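Local coordinates for periplasmic binding protein/LacI transcriptional regulator (Alkaliphilus metalliredigens, PDB 3CTP) that binds the sugar D-xylulofuranose between its two lobes and probably acts as a DNA-binding transcriptional regulator of the LacI family, at residues 60-66 and 117-123; 100-106 and 124-130; 141-145 and 183-187. One frame throughout, in Å; residues are numbered along the deposited sequence. Where two conformers were deposited one is given.

Contact 1 of 3, residues 60-66 and 117-123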
# COMPACT_ATOMS: atom_id res chain seq x y z
N SER A 60 -22.62 -13.80 -12.62
CA SER A 60 -21.60 -12.81 -12.17
C SER A 60 -20.31 -12.94 -12.98
O SER A 60 -19.82 -14.05 -13.22
CB SER A 60 -21.28 -13.03 -10.69
OG SER A 60 -20.18 -12.23 -10.30
N LYS A 61 -19.75 -11.81 -13.39
CA LYS A 61 -18.42 -11.84 -13.92
C LYS A 61 -17.49 -11.14 -12.96
O LYS A 61 -16.60 -10.42 -13.38
CB LYS A 61 -18.35 -11.19 -15.31
CG LYS A 61 -19.23 -11.90 -16.33
CD LYS A 61 -18.70 -13.30 -16.58
CE LYS A 61 -17.49 -13.30 -17.52
NZ LYS A 61 -17.30 -14.66 -18.10
N THR A 62 -17.68 -11.39 -11.66
CA THR A 62 -16.80 -10.80 -10.66
C THR A 62 -16.18 -11.90 -9.79
O THR A 62 -16.86 -12.89 -9.45
CB THR A 62 -17.53 -9.78 -9.79
OG1 THR A 62 -18.03 -8.74 -10.65
CG2 THR A 62 -16.58 -9.14 -8.76
N ILE A 63 -14.90 -11.72 -9.50
CA ILE A 63 -14.14 -12.62 -8.62
C ILE A 63 -13.82 -11.86 -7.34
O ILE A 63 -13.52 -10.66 -7.38
CB ILE A 63 -12.84 -13.02 -9.30
CG1 ILE A 63 -13.17 -14.00 -10.41
CG2 ILE A 63 -11.85 -13.63 -8.27
CD1 ILE A 63 -12.09 -14.13 -11.50
N GLY A 64 -13.92 -12.53 -6.19
CA GLY A 64 -13.55 -11.87 -4.93
C GLY A 64 -12.12 -12.23 -4.60
O GLY A 64 -11.76 -13.41 -4.61
N LEU A 65 -11.30 -11.23 -4.36
CA LEU A 65 -9.91 -11.46 -3.96
C LEU A 65 -9.75 -11.07 -2.50
O LEU A 65 -9.90 -9.89 -2.16
CB LEU A 65 -8.96 -10.60 -4.80
CG LEU A 65 -7.48 -10.53 -4.35
CD1 LEU A 65 -6.85 -11.94 -4.31
CD2 LEU A 65 -6.66 -9.64 -5.27
N MET A 66 -9.45 -12.03 -1.64
CA MET A 66 -9.17 -11.72 -0.27
C MET A 66 -7.70 -11.41 -0.12
O MET A 66 -6.84 -12.22 -0.55
CB MET A 66 -9.68 -12.84 0.66
CG MET A 66 -11.30 -12.73 0.78
SD MET A 66 -12.05 -13.77 1.89
CE MET A 66 -11.39 -15.31 1.31
N VAL A 117 -20.52 -14.17 -6.32
CA VAL A 117 -19.34 -13.99 -7.19
C VAL A 117 -19.02 -15.29 -7.91
O VAL A 117 -19.43 -16.38 -7.48
CB VAL A 117 -18.11 -13.48 -6.40
CG1 VAL A 117 -18.44 -12.13 -5.77
CG2 VAL A 117 -17.66 -14.50 -5.34
N ALA A 118 -18.27 -15.19 -9.01
CA ALA A 118 -18.01 -16.36 -9.82
C ALA A 118 -16.96 -17.26 -9.18
O ALA A 118 -16.92 -18.46 -9.44
CB ALA A 118 -17.52 -15.94 -11.21
N GLY A 119 -16.08 -16.65 -8.40
CA GLY A 119 -14.98 -17.40 -7.79
C GLY A 119 -14.32 -16.55 -6.72
O GLY A 119 -14.55 -15.36 -6.65
N ILE A 120 -13.52 -17.20 -5.87
CA ILE A 120 -12.85 -16.53 -4.76
C ILE A 120 -11.38 -16.93 -4.76
O ILE A 120 -11.04 -18.11 -4.97
CB ILE A 120 -13.48 -16.95 -3.43
CG1 ILE A 120 -14.93 -16.43 -3.37
CG2 ILE A 120 -12.65 -16.46 -2.22
CD1 ILE A 120 -15.70 -16.91 -2.09
N ILE A 121 -10.51 -15.95 -4.54
CA ILE A 121 -9.07 -16.18 -4.34
C ILE A 121 -8.81 -15.90 -2.87
O ILE A 121 -8.96 -14.77 -2.43
CB ILE A 121 -8.21 -15.23 -5.21
CG1 ILE A 121 -8.52 -15.47 -6.69
CG2 ILE A 121 -6.70 -15.44 -4.91
CD1 ILE A 121 -8.08 -14.27 -7.62
N ALA A 122 -8.35 -16.91 -2.13
CA ALA A 122 -8.20 -16.85 -0.68
C ALA A 122 -6.73 -16.79 -0.25
O ALA A 122 -6.01 -17.80 -0.29
CB ALA A 122 -8.88 -18.09 -0.06
N SER A 123 -6.28 -15.60 0.16
CA SER A 123 -4.86 -15.39 0.45
C SER A 123 -4.55 -15.63 1.92
O SER A 123 -5.25 -15.12 2.82
CB SER A 123 -4.38 -13.98 0.01
OG SER A 123 -4.64 -13.77 -1.36
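Gly64 bonds with its N and its O to Gly119 and Ile121. Its N donates to Gly119 O at 2.9 Å, and its O accepts from Ile121 N at 2.8 Å. Met66 N then reaches Ile121 O, and just ahead, Ala118 N donates to Thr62 O at 2.7 Å. These four bonds are nearly straight. The last backbone bond, from Ser123 N to Met66 O, is weak. Ile120 CA adds a CA-H...O contact to Gly64 O at 3.3 Å.

Strands 62-66 and 119-123 run parallel, 14° apart in direction, in the main sheet of one lobe of a periplasmic-binding-protein fold. Helix 102-114 links strand 92-97 to strand 119-123, a beta-alpha-beta unit of a Rossmann-like lobe, and strand 62-67 lies between these two in the sheet.

Apolar packing divides between the two faces of the sheet. On the face of Leu65 and Ile121, Leu65 CG lies anti to the backbone N (chi1 169°), and the CD1 branch touches Ile121 CG2 at 3.6 Å. Ile121 CD1 meets Ile63 CG2, and helix 286-302 packs over both isoleucines. On the other face the Met66 chain bends at its last torsion, chi3 -53°. This sets the CE methyl against both Ile120 CG2 at 3.9 Å and Ala122 CB at 4.0 Å. Helix 102-114 lies over this face through Leu109 and Leu112.

Ahead of strand 62-66, Ser60 OG accepts from Thr62 N, an ST turn, and packs 3.7 Å from Val117 CA. His115 of the second subunit packs on Ser60.

Contact 2 of 3, residues 100-106 and 124-130. With XLF (beta-D-xylulofuranose), chain C.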
# COMPACT_ATOMS: atom_id res chain seq x y z
N ASP A 100 -5.49 -10.80 8.15
CA ASP A 100 -5.00 -12.00 8.81
C ASP A 100 -5.85 -12.34 10.03
O ASP A 100 -5.35 -12.84 11.05
CB ASP A 100 -3.55 -11.82 9.24
CG ASP A 100 -2.61 -11.69 8.04
OD1 ASP A 100 -2.68 -12.54 7.13
OD2 ASP A 100 -1.79 -10.75 8.04
N ASP A 101 -7.16 -12.17 9.87
CA ASP A 101 -8.09 -12.47 10.96
C ASP A 101 -9.10 -13.50 10.49
O ASP A 101 -9.79 -13.32 9.49
CB ASP A 101 -8.83 -11.20 11.38
CG ASP A 101 -9.76 -11.45 12.56
OD1 ASP A 101 -9.27 -11.57 13.70
OD2 ASP A 101 -10.96 -11.57 12.34
N LYS A 102 -9.20 -14.60 11.23
CA LYS A 102 -10.08 -15.68 10.84
C LYS A 102 -11.53 -15.21 10.77
O LYS A 102 -12.29 -15.62 9.90
CB LYS A 102 -9.93 -16.84 11.85
CG LYS A 102 -10.59 -18.13 11.40
CD LYS A 102 -10.45 -19.26 12.43
CE LYS A 102 -9.02 -19.45 12.88
NZ LYS A 102 -8.82 -20.80 13.55
N GLU A 103 -11.95 -14.37 11.70
CA GLU A 103 -13.35 -13.96 11.67
C GLU A 103 -13.67 -12.99 10.52
O GLU A 103 -14.76 -13.02 9.95
CB GLU A 103 -13.78 -13.39 13.02
CG GLU A 103 -13.45 -14.36 14.18
CD GLU A 103 -13.96 -15.80 13.99
OE1 GLU A 103 -15.12 -16.00 13.56
OE2 GLU A 103 -13.20 -16.75 14.31
N LYS A 104 -12.73 -12.12 10.17
CA LYS A 104 -12.96 -11.27 8.99
C LYS A 104 -13.00 -12.12 7.73
O LYS A 104 -13.79 -11.87 6.82
CB LYS A 104 -11.86 -10.20 8.86
CG LYS A 104 -12.00 -9.10 9.90
CD LYS A 104 -10.84 -8.13 9.83
CE LYS A 104 -10.95 -7.13 10.99
NZ LYS A 104 -9.86 -6.12 11.01
N GLU A 105 -12.13 -13.12 7.66
CA GLU A 105 -12.18 -14.01 6.50
C GLU A 105 -13.53 -14.72 6.43
O GLU A 105 -14.14 -14.83 5.36
CB GLU A 105 -11.03 -15.05 6.58
CG GLU A 105 -11.02 -15.94 5.37
CD GLU A 105 -9.90 -16.95 5.41
OE1 GLU A 105 -9.12 -16.98 6.40
OE2 GLU A 105 -9.80 -17.70 4.40
N LYS A 106 -14.00 -15.23 7.56
CA LYS A 106 -15.29 -15.92 7.55
C LYS A 106 -16.43 -15.00 7.09
O LYS A 106 -17.31 -15.39 6.31
CB LYS A 106 -15.59 -16.46 8.96
CG LYS A 106 -16.94 -17.14 9.08
CD LYS A 106 -17.12 -17.74 10.48
CE LYS A 106 -16.15 -18.89 10.75
NZ LYS A 106 -16.31 -19.44 12.17
N ARG A 124 -3.49 -16.40 2.18
CA ARG A 124 -3.01 -16.55 3.54
C ARG A 124 -4.17 -16.93 4.48
O ARG A 124 -4.30 -16.41 5.61
CB ARG A 124 -2.26 -15.29 3.99
CG ARG A 124 -1.15 -15.58 4.97
CD ARG A 124 -0.02 -14.56 4.84
NE ARG A 124 -0.42 -13.24 5.35
CZ ARG A 124 0.35 -12.16 5.23
NH1 ARG A 124 -0.04 -10.99 5.73
NH2 ARG A 124 1.54 -12.27 4.61
N SER A 125 -5.00 -17.85 4.01
CA SER A 125 -6.21 -18.22 4.75
C SER A 125 -5.92 -18.84 6.12
O SER A 125 -4.98 -19.63 6.27
CB SER A 125 -7.02 -19.24 3.93
OG SER A 125 -8.19 -19.65 4.66
N GLN A 126 -6.78 -18.53 7.09
CA GLN A 126 -6.76 -19.21 8.39
C GLN A 126 -7.97 -20.12 8.63
O GLN A 126 -8.11 -20.71 9.71
CB GLN A 126 -6.62 -18.21 9.52
CG GLN A 126 -5.29 -17.47 9.44
CD GLN A 126 -5.07 -16.57 10.62
OE1 GLN A 126 -5.57 -16.82 11.72
NE2 GLN A 126 -4.31 -15.50 10.40
N CYS A 127 -8.83 -20.25 7.64
CA CYS A 127 -9.94 -21.20 7.76
C CYS A 127 -9.64 -22.56 7.14
O CYS A 127 -8.59 -22.79 6.53
CB CYS A 127 -11.18 -20.65 7.09
SG CYS A 127 -11.57 -19.01 7.68
N GLU A 128 -10.60 -23.45 7.31
CA GLU A 128 -10.54 -24.77 6.77
C GLU A 128 -12.00 -25.16 6.59
O GLU A 128 -12.54 -25.07 5.50
CB GLU A 128 -9.85 -25.69 7.78
CG GLU A 128 -9.82 -27.16 7.40
CD GLU A 128 -8.77 -27.92 8.19
OE1 GLU A 128 -7.86 -27.28 8.74
OE2 GLU A 128 -8.86 -29.17 8.25
N ASP A 129 -12.60 -25.57 7.71
CA ASP A 129 -14.04 -25.70 7.93
C ASP A 129 -14.97 -24.94 7.01
O ASP A 129 -15.81 -25.53 6.32
CB ASP A 129 -14.37 -25.17 9.33
CG ASP A 129 -13.60 -25.87 10.44
OD1 ASP A 129 -12.52 -26.44 10.17
OD2 ASP A 129 -14.09 -25.82 11.59
N GLU A 130 -14.87 -23.62 7.08
CA GLU A 130 -15.81 -22.72 6.43
C GLU A 130 -15.91 -22.94 4.94
O GLU A 130 -16.93 -22.63 4.32
CB GLU A 130 -15.43 -21.27 6.72
CG GLU A 130 -15.77 -20.81 8.12
CD GLU A 130 -15.14 -21.68 9.20
OE1 GLU A 130 -14.05 -22.25 8.95
OE2 GLU A 130 -15.72 -21.76 10.30
O4 XLF C . 3.07 -14.56 3.75
C4 XLF C . 4.26 -13.99 3.21
C5 XLF C . 4.78 -12.97 4.21
O5 XLF C . 4.53 -11.69 3.64
C3 XLF C . 3.96 -13.18 1.96
O3 XLF C . 4.42 -13.83 0.77
C2 XLF C . 4.72 -11.91 2.24
O2 XLF C . 6.12 -12.08 1.98
C1 XLF C . 4.17 -10.72 1.48
O1 XLF C . 4.87 -9.53 1.89
O HOH W 1 -3.42 -15.09 7.69
O HOH W 2 -7.02 -14.95 13.26
O HOH W 3 -8.66 -23.16 10.99
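Arg124 meets Asp100 with its NE and NH1 side, while NH2 points on to the bound sugar. The Arg124 chain can be followed outward. CB and CG pass Asp100 OD1 without a polar contact. CD comes within 3.3 Å of XLF O4. The bend at chi3 (71°) then turns NE toward Asp100. NE donates to Asp100 OD1 at 3.0 Å, close to the guanidinium plane. NH1 gives a bond to Asp100 OD2, which uses its syn lone pair. The carboxylate is twisted 34° from the guanidinium, yet each oxygen takes one nitrogen. NH1 has a second carboxylate partner in Asp213. NH2 reaches XLF O4 at 2.9 Å and makes a weak bond to O5. Phe184 adds a cation-pi contact. The bonds to Asp100, Asp213 and the sugar probably fix the rotation of the guanidinium.

The contact joins the turn into helix 102-114 and its first residues to the loop after strand 119-123. In this periplasmic-binding-protein fold the C-terminal ends of the strands and the loops after them line the sugar cleft. Asp101 is the N-cap of the helix and accepts from Lys104 N.

One turn into the helix, Glu105 reaches across with an extended chain. Its OE1 accepts from Gln126 N at 2.9 Å, and its OE2 accepts from Ser125 OG at 2.5 Å. Both bonds use syn lone pairs. OE2 is also bonded to Tyr131 OH, so the buried carboxylate is well satisfied. Cys127 SG lies beside it, 3.4 Å from OE1. One water bonds Asp100 OD1, Arg124 O and Gln126 NE2, tying the Asp100 carboxylate to the Arg124 backbone and the Gln126 amide. Farther along the helix, Lys106 NZ makes a salt bridge to Glu130 OE2.

Contact 3 of 3, residues 141-145 and 183-187. With XLF (beta-D-xylulofuranose), chain C.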
# COMPACT_ATOMS: atom_id res chain seq x y z
N PHE A 141 -3.92 -18.70 -2.15
CA PHE A 141 -2.51 -18.25 -2.19
C PHE A 141 -1.80 -18.57 -0.85
O PHE A 141 -2.28 -18.15 0.22
CB PHE A 141 -2.44 -16.74 -2.54
CG PHE A 141 -1.03 -16.17 -2.51
CD1 PHE A 141 -0.07 -16.60 -3.42
CD2 PHE A 141 -0.69 -15.20 -1.58
CE1 PHE A 141 1.23 -16.04 -3.38
CE2 PHE A 141 0.61 -14.65 -1.54
CZ PHE A 141 1.55 -15.08 -2.43
N GLU A 142 -0.72 -19.35 -0.92
CA GLU A 142 0.14 -19.73 0.23
C GLU A 142 -0.38 -20.77 1.19
O GLU A 142 0.23 -21.84 1.35
CB GLU A 142 0.61 -18.52 1.02
CG GLU A 142 1.59 -17.71 0.16
CD GLU A 142 2.25 -16.55 0.90
OE1 GLU A 142 3.22 -15.98 0.34
OE2 GLU A 142 1.80 -16.22 2.03
N ASN A 143 -1.45 -20.44 1.92
CA ASN A 143 -1.87 -21.35 2.97
C ASN A 143 -2.85 -22.37 2.40
O ASN A 143 -3.78 -22.01 1.66
CB ASN A 143 -2.57 -20.59 4.10
CG ASN A 143 -1.61 -19.88 5.02
OD1 ASN A 143 -0.40 -19.89 4.83
ND2 ASN A 143 -2.17 -19.25 6.06
N HIS A 144 -2.63 -23.62 2.77
CA HIS A 144 -3.50 -24.71 2.34
C HIS A 144 -4.81 -24.64 3.10
O HIS A 144 -4.82 -24.47 4.31
CB HIS A 144 -2.81 -26.04 2.61
CG HIS A 144 -1.64 -26.29 1.70
ND1 HIS A 144 -0.39 -25.76 1.94
CD2 HIS A 144 -1.55 -26.96 0.53
CE1 HIS A 144 0.42 -26.09 0.94
NE2 HIS A 144 -0.26 -26.82 0.08
N ILE A 145 -5.93 -24.86 2.41
CA ILE A 145 -7.22 -24.74 3.05
C ILE A 145 -7.85 -26.10 3.24
O ILE A 145 -8.02 -26.58 4.38
CB ILE A 145 -8.11 -23.79 2.23
CG1 ILE A 145 -7.43 -22.45 2.16
CG2 ILE A 145 -9.47 -23.61 2.92
CD1 ILE A 145 -8.26 -21.38 1.43
N VAL A 183 1.48 -18.73 11.70
CA VAL A 183 0.30 -19.06 10.92
C VAL A 183 0.48 -18.78 9.43
O VAL A 183 -0.42 -19.09 8.65
CB VAL A 183 -0.94 -18.29 11.43
CG1 VAL A 183 -1.27 -18.78 12.84
CG2 VAL A 183 -0.71 -16.80 11.41
N PHE A 184 1.61 -18.19 9.03
CA PHE A 184 1.88 -17.98 7.60
C PHE A 184 2.74 -19.14 7.12
O PHE A 184 3.94 -19.20 7.43
CB PHE A 184 2.68 -16.68 7.36
CG PHE A 184 2.01 -15.40 7.83
CD1 PHE A 184 0.67 -15.34 8.18
CD2 PHE A 184 2.77 -14.23 7.85
CE1 PHE A 184 0.09 -14.11 8.61
CE2 PHE A 184 2.21 -13.02 8.23
CZ PHE A 184 0.87 -12.97 8.60
N GLU A 185 2.14 -20.08 6.38
CA GLU A 185 2.93 -21.20 5.88
C GLU A 185 4.17 -20.72 5.12
O GLU A 185 5.21 -21.38 5.15
CB GLU A 185 2.07 -22.10 4.96
CG GLU A 185 1.02 -22.88 5.73
CD GLU A 185 0.27 -23.88 4.86
OE1 GLU A 185 0.91 -24.52 4.00
OE2 GLU A 185 -0.94 -23.96 5.01
N ALA A 186 4.03 -19.62 4.39
CA ALA A 186 5.14 -19.15 3.57
C ALA A 186 6.33 -18.75 4.41
O ALA A 186 7.47 -19.06 4.07
CB ALA A 186 4.70 -17.99 2.69
N THR A 187 6.08 -18.02 5.50
CA THR A 187 7.22 -17.60 6.30
C THR A 187 7.81 -18.76 7.09
O THR A 187 9.02 -18.76 7.42
CB THR A 187 6.90 -16.38 7.21
OG1 THR A 187 5.82 -16.68 8.08
CG2 THR A 187 6.46 -15.21 6.34
O4 XLF C . 3.07 -14.56 3.75
C4 XLF C . 4.26 -13.99 3.21
C5 XLF C . 4.78 -12.97 4.21
O5 XLF C . 4.53 -11.69 3.64
C3 XLF C . 3.96 -13.18 1.96
O3 XLF C . 4.42 -13.83 0.77
C2 XLF C . 4.72 -11.91 2.24
O2 XLF C . 6.12 -12.08 1.98
C1 XLF C . 4.17 -10.72 1.48
O1 XLF C . 4.87 -9.53 1.89
O HOH W 4 1.63 -17.92 4.23
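Glu185 CG stands anti to its carbonyl carbon (chi1 -71°) and the chain is extended beyond it, which carries the carboxylate across to His144. There OE1 accepts from His144 ND1 at 2.7 Å through its syn lone pair. The ring and carboxylate are nearly coplanar, 14° apart. OE2 takes His144 N at 2.8 Å, from well above the carboxylate plane. The far nitrogen, His144 NE2, bonds Asp310.

Asn143 bridges to the start of the helix with both ends of its amide. OD1 accepts from Glu185 N at 3.0 Å, and ND2 donates to Val183 O at 3.1 Å. ND2 also bonds Ser125 O, its stronger partner.

The contact joins the loop after strand 138-141 to the first turn of helix 185-200, across the cleft of the periplasmic-binding-protein fold. Both sides line the sugar pocket. Glu142 OE1 accepts from XLF O3, modelled so short that its length is doubtful, and OE2 accepts from XLF O4 at 2.7 Å. Ala186 CB packs 3.4 Å from Glu142 CD. A water links Glu142 OE2, Asn143 OD1 and Ala186 N. Thr187 CG2 touches the sugar carbon C5 at 3.5 Å.

The contacts follow the main sheet toward the sugar. Contacts 1 and 2 alternate along the chain, and contact 3 comes after both. Helix 102-114 starts in contact 2 and leads into strand 119-123 of contact 1, whose end runs into the loop of contact 2. Strand 138-141, beside strand 119-123, ends in contact 3. Their centres lie about 15 Å (1 and 2), about 12 Å (2 and 3) and about 18 Å (1 and 3) apart. Contact 1 is buried lobe core. Contacts 2 and 3 both touch the sugar, and a probable bond from Arg124 N to Phe141 O joins them. The sheet thus presents Arg124 and Glu142 at neighbouring strand ends to one ligand.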